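Local coordinates for enoyl-acyl carrier protein reductase (Uncultured bacterium, PDB 6KIA), which is an NADH-binding enoyl-acyl carrier protein reductase, which probably reduces the enoyl double bond in the last step of the fatty acid elongation cycle, at residues I48-R56 / L77-M87. Residues are numbered along the deposited sequence; the frame is centred on the assembly and turned at random.
Sequences IVGITVGRR and LGGRIINVPLM. With NAI (1,4-dihydronicotinamide adenine dinucleotide), chain D.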
loop_
_atom_site.group_PDB
_atom_site.type_symbol
_atom_site.label_atom_id
_atom_site.label_comp_id
_atom_site.label_asym_id
_atom_site.label_seq_id
_atom_site.Cartn_x
_atom_site.Cartn_y
_atom_site.Cartn_z
ATOM N N ILE A 48 -6.367 -5.639 -19.918
ATOM C CA ILE A 48 -5.944 -4.720 -18.871
ATOM C C ILE A 48 -6.583 -3.352 -19.090
ATOM O O ILE A 48 -6.464 -2.756 -20.163
ATOM C CB ILE A 48 -4.396 -4.560 -18.829
ATOM C CG1 ILE A 48 -3.666 -5.923 -18.810
ATOM C CG2 ILE A 48 -3.983 -3.628 -17.697
ATOM C CD1 ILE A 48 -4.009 -6.866 -17.634
ATOM N N VAL A 49 -7.287 -2.866 -18.074
ATOM C CA VAL A 49 -7.878 -1.535 -18.091
ATOM C C VAL A 49 -7.478 -0.832 -16.791
ATOM O O VAL A 49 -7.245 -1.482 -15.774
ATOM C CB VAL A 49 -9.420 -1.599 -18.262
ATOM C CG1 VAL A 49 -10.044 -0.198 -18.286
ATOM C CG2 VAL A 49 -9.749 -2.341 -19.547
ATOM N N GLY A 50 -7.309 0.484 -16.841
ATOM C CA GLY A 50 -7.009 1.243 -15.644
ATOM C C GLY A 50 -7.643 2.619 -15.582
ATOM O O GLY A 50 -8.199 3.137 -16.560
ATOM N N ILE A 51 -7.546 3.236 -14.410
ATOM C CA ILE A 51 -8.004 4.596 -14.208
ATOM C C ILE A 51 -6.827 5.563 -14.191
ATOM O O ILE A 51 -5.658 5.151 -14.154
ATOM C CB ILE A 51 -8.832 4.726 -12.893
ATOM C CG1 ILE A 51 -8.018 4.372 -11.641
ATOM C CG2 ILE A 51 -10.042 3.790 -12.942
ATOM C CD1 ILE A 51 -7.226 5.513 -11.017
ATOM N N THR A 52 -7.137 6.851 -14.212
ATOM C CA THR A 52 -6.127 7.886 -13.998
ATOM C C THR A 52 -6.671 8.819 -12.921
ATOM O O THR A 52 -7.888 8.935 -12.757
ATOM C CB THR A 52 -5.816 8.671 -15.306
ATOM O OG1 THR A 52 -4.917 9.755 -15.035
ATOM C CG2 THR A 52 -7.083 9.245 -15.891
ATOM N N VAL A 53 -5.790 9.466 -12.169
ATOM C CA VAL A 53 -6.263 10.474 -11.228
ATOM C C VAL A 53 -6.329 11.837 -11.911
ATOM O O VAL A 53 -6.777 12.819 -11.322
ATOM C CB VAL A 53 -5.372 10.559 -9.975
ATOM C CG1 VAL A 53 -5.428 9.244 -9.208
ATOM C CG2 VAL A 53 -3.935 10.932 -10.356
ATOM N N GLY A 54 -5.894 11.889 -13.167
ATOM C CA GLY A 54 -5.892 13.134 -13.917
ATOM C C GLY A 54 -4.734 14.013 -13.491
ATOM O O GLY A 54 -3.804 13.541 -12.837
ATOM N N ARG A 55 -4.770 15.286 -13.869
ATOM C CA ARG A 55 -3.713 16.202 -13.457
ATOM C C ARG A 55 -4.332 17.519 -13.003
ATOM O O ARG A 55 -5.518 17.772 -13.215
ATOM C CB ARG A 55 -2.724 16.452 -14.603
ATOM C CG ARG A 55 -2.202 15.182 -15.245
ATOM C CD ARG A 55 -1.109 14.506 -14.438
ATOM N NE ARG A 55 -0.759 13.229 -15.054
ATOM C CZ ARG A 55 0.122 13.084 -16.035
ATOM N NH1 ARG A 55 0.771 14.141 -16.510
ATOM N NH2 ARG A 55 0.358 11.878 -16.537
ATOM N N ARG A 56 -3.519 18.368 -12.389
ATOM C CA ARG A 56 -3.967 19.692 -11.985
ATOM C C ARG A 56 -3.463 20.735 -12.975
ATOM O O ARG A 56 -2.287 20.716 -13.351
ATOM C CB ARG A 56 -3.450 20.041 -10.583
ATOM C CG ARG A 56 -3.901 19.136 -9.444
ATOM C CD ARG A 56 -5.213 19.588 -8.814
ATOM N NE ARG A 56 -5.723 18.590 -7.873
ATOM C CZ ARG A 56 -6.926 18.634 -7.312
ATOM N NH1 ARG A 56 -7.754 19.638 -7.586
ATOM N NH2 ARG A 56 -7.305 17.671 -6.481
ATOM N N LEU A 77 0.821 1.304 -18.478
ATOM C CA LEU A 77 -0.088 0.315 -17.912
ATOM C C LEU A 77 -0.122 -0.977 -18.735
ATOM O O LEU A 77 -0.236 -2.080 -18.196
ATOM C CB LEU A 77 -1.501 0.903 -17.813
ATOM C CG LEU A 77 -2.577 -0.033 -17.260
ATOM C CD1 LEU A 77 -2.424 -0.158 -15.769
ATOM C CD2 LEU A 77 -3.979 0.445 -17.618
ATOM N N GLY A 78 -0.036 -0.829 -20.054
ATOM C CA GLY A 78 -0.197 -1.941 -20.980
ATOM C C GLY A 78 -1.657 -2.274 -21.236
ATOM O O GLY A 78 -2.045 -3.437 -21.360
ATOM N N GLY A 79 -2.467 -1.229 -21.348
ATOM C CA GLY A 79 -3.884 -1.379 -21.592
ATOM C C GLY A 79 -4.555 -0.025 -21.668
ATOM O O GLY A 79 -3.909 1.013 -21.545
ATOM N N ARG A 80 -5.869 -0.034 -21.814
ATOM C CA ARG A 80 -6.624 1.203 -21.932
ATOM C C ARG A 80 -6.796 1.917 -20.601
ATOM O O ARG A 80 -6.965 1.284 -19.563
ATOM C CB ARG A 80 -8.006 0.935 -22.514
ATOM C CG ARG A 80 -8.040 0.713 -24.016
ATOM C CD ARG A 80 -9.389 1.157 -24.546
ATOM N NE ARG A 80 -9.773 2.418 -23.917
ATOM C CZ ARG A 80 -11.025 2.836 -23.769
ATOM N NH1 ARG A 80 -11.272 3.999 -23.180
ATOM N NH2 ARG A 80 -12.027 2.090 -24.212
ATOM N N ILE A 81 -6.708 3.239 -20.639
ATOM C CA ILE A 81 -7.004 4.052 -19.468
ATOM C C ILE A 81 -8.264 4.843 -19.743
ATOM O O ILE A 81 -8.403 5.446 -20.803
ATOM C CB ILE A 81 -5.831 4.967 -19.088
ATOM C CG1 ILE A 81 -4.872 4.159 -18.217
ATOM C CG2 ILE A 81 -6.284 6.164 -18.260
ATOM C CD1 ILE A 81 -3.456 4.502 -18.381
ATOM N N ILE A 82 -9.209 4.793 -18.810
ATOM C CA ILE A 82 -10.450 5.549 -18.953
ATOM C C ILE A 82 -10.188 6.968 -18.483
ATOM O O ILE A 82 -9.792 7.189 -17.330
ATOM C CB ILE A 82 -11.598 4.891 -18.171
ATOM C CG1 ILE A 82 -11.884 3.504 -18.763
ATOM C CG2 ILE A 82 -12.853 5.772 -18.196
ATOM C CD1 ILE A 82 -12.893 2.691 -17.991
ATOM N N ASN A 83 -10.346 7.934 -19.389
ATOM C CA ASN A 83 -9.816 9.271 -19.131
ATOM C C ASN A 83 -10.791 10.138 -18.332
ATOM O O ASN A 83 -11.389 11.081 -18.852
ATOM C CB ASN A 83 -9.463 9.972 -20.441
ATOM C CG ASN A 83 -8.493 11.110 -20.237
ATOM O OD1 ASN A 83 -8.089 11.397 -19.108
ATOM N ND2 ASN A 83 -8.155 11.804 -21.320
ATOM N N VAL A 84 -10.912 9.821 -17.051
ATOM C CA VAL A 84 -11.719 10.584 -16.115
ATOM C C VAL A 84 -10.840 10.831 -14.885
ATOM O O VAL A 84 -10.197 9.904 -14.401
ATOM C CB VAL A 84 -13.007 9.845 -15.733
ATOM C CG1 VAL A 84 -13.738 10.568 -14.607
ATOM C CG2 VAL A 84 -13.901 9.654 -16.967
ATOM N N PRO A 85 -10.748 12.094 -14.427
ATOM C CA PRO A 85 -9.831 12.351 -13.302
ATOM C C PRO A 85 -10.352 11.828 -11.961
ATOM O O PRO A 85 -11.102 12.528 -11.267
ATOM C CB PRO A 85 -9.708 13.877 -13.292
ATOM C CG PRO A 85 -10.966 14.365 -13.951
ATOM C CD PRO A 85 -11.332 13.334 -14.974
ATOM N N LEU A 86 -9.920 10.624 -11.582
ATOM C CA LEU A 86 -10.432 9.955 -10.399
ATOM C C LEU A 86 -9.526 10.221 -9.213
ATOM O O LEU A 86 -9.016 9.290 -8.576
ATOM C CB LEU A 86 -10.545 8.443 -10.627
ATOM C CG LEU A 86 -11.886 7.842 -11.045
ATOM C CD1 LEU A 86 -11.847 6.320 -10.854
ATOM C CD2 LEU A 86 -13.049 8.467 -10.299
ATOM N N MET A 87 -9.309 11.501 -8.927
ATOM C CA MET A 87 -8.522 11.892 -7.762
ATOM C C MET A 87 -9.325 11.773 -6.477
ATOM O O MET A 87 -10.352 12.424 -6.331
ATOM C CB MET A 87 -8.043 13.335 -7.912
ATOM C CG MET A 87 -7.128 13.735 -6.796
ATOM S SD MET A 87 -5.461 13.193 -7.098
ATOM C CE MET A 87 -4.922 14.557 -8.132
HETATM P PA NAI D . 2.609 3.626 -4.882
HETATM O O1A NAI D . 3.196 2.982 -6.101
HETATM O O2A NAI D . 2.981 5.072 -4.621
HETATM O O5B NAI D . 1.033 3.434 -4.968
HETATM C C5B NAI D . 0.177 4.402 -4.395
HETATM C C4B NAI D . -1.192 4.135 -5.094
HETATM O O4B NAI D . -2.197 5.085 -4.390
HETATM C C3B NAI D . -1.185 4.433 -6.344
HETATM O O3B NAI D . -1.962 3.463 -7.158
HETATM C C2B NAI D . -1.877 5.933 -6.425
HETATM O O2B NAI D . -2.339 6.185 -7.803
HETATM C C1B NAI D . -2.817 5.876 -5.548
HETATM N N9A NAI D . -3.069 7.195 -4.931
HETATM C C8A NAI D . -2.362 8.015 -4.134
HETATM N N7A NAI D . -3.101 9.097 -3.895
HETATM C C5A NAI D . -4.281 8.944 -4.542
HETATM C C6A NAI D . -5.356 9.818 -4.585
HETATM N N6A NAI D . -5.607 11.108 -4.004
HETATM N N1A NAI D . -6.435 9.461 -5.301
HETATM C C2A NAI D . -6.453 8.269 -5.975
HETATM N N3A NAI D . -5.378 7.396 -5.928
HETATM C C4A NAI D . -4.281 7.765 -5.196
HETATM O O3 NAI D . 3.047 2.814 -3.509
HETATM P PN NAI D . 2.544 1.383 -2.957
HETATM O O1N NAI D . 2.790 0.314 -3.976
HETATM O O2N NAI D . 3.342 1.206 -1.674
HETATM O O5D NAI D . 0.986 1.519 -2.644
HETATM C C5D NAI D . 0.035 0.642 -3.222
HETATM C C4D NAI D . -0.784 0.014 -2.071
HETATM O O4D NAI D . -0.003 -0.808 -1.398
HETATM C C3D NAI D . -1.215 1.083 -1.070
HETATM O O3D NAI D . -2.557 0.973 -0.733
HETATM C C2D NAI D . -0.349 0.718 0.157
HETATM O O2D NAI D . -0.951 1.303 1.365
HETATM C C1D NAI D . -0.311 -0.588 0.137
HETATM N N1N NAI D . 0.782 -1.157 0.924
HETATM C C2N NAI D . 2.059 -0.639 0.883
HETATM C C3N NAI D . 3.058 -1.181 1.702
HETATM C C7N NAI D . 4.492 -0.655 1.653
HETATM O O7N NAI D . 5.279 -0.895 2.565
HETATM N N7N NAI D . 4.903 0.110 0.530
HETATM C C4N NAI D . 2.804 -2.251 2.548
HETATM C C5N NAI D . 1.517 -2.802 2.544
HETATM C C6N NAI D . 0.517 -2.248 1.737
HETATM O O HOH W 1 -7.329 -2.586 -22.734
HETATM O O HOH W 2 -10.097 7.211 -14.557
#
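Met-87 and Val-53 meet beside the adenine of the bound NADH, the sulfur SD of Met-87 lying 3.9 Å from Val-53 CB. Two bends in the methionine chain (chi2 83°, chi3 84°) fold it back, bringing SD within 3.7 Å of the adenine amino nitrogen N6A. Val-53 touches the same base with CG1, 3.5 Å from its C2A, and that methyl also rests on Leu-86 O. Beyond Met-87, Arg-56 NH2 comes obliquely to Met-87 CG, while the NH1 of the same guanidinium is hydrogen-bonded to Asn-60 O.

Behind this adenine end, Leu-86 and Ile-51 cross at about a right angle, Leu-86 CD1 against Ile-51 CG2 at 3.7 Å. The backbones join here through Leu-86 N, which donates to Thr-52 O at 2.9 Å. Between this bond and the regular pairing the two chains part, and a water fills in, accepting from Thr-52 N and lying close to Ile-82 O and Val-84 O across from it. Thr-52 turns OG1 anti to its own nitrogen (chi1 175°), where it accepts from Gly-54 N in an ST turn; Glu-27 holds the same hydroxyl from outside.

Farther back the strands run parallel, and Gly-50 holds its neighbour with both backbone polar atoms: its N donates to Arg-80 O and its O accepts from Ile-82 N at 3.0 Å. Leu-77 CD2 reaches over the glycine to 3.4 Å from Gly-50 N, a close fit possible because no side chain stands there. On the other face, Val-49 CG1 meets Ile-82 CD1 obliquely, under helix 120-146.

Helix 67-77 links these neighbouring parallel strands, and the residues just beyond their regular pairing, Val-53, Leu-86 and Met-87, line the adenine pocket, as in a Rossmann-type dinucleotide-binding fold.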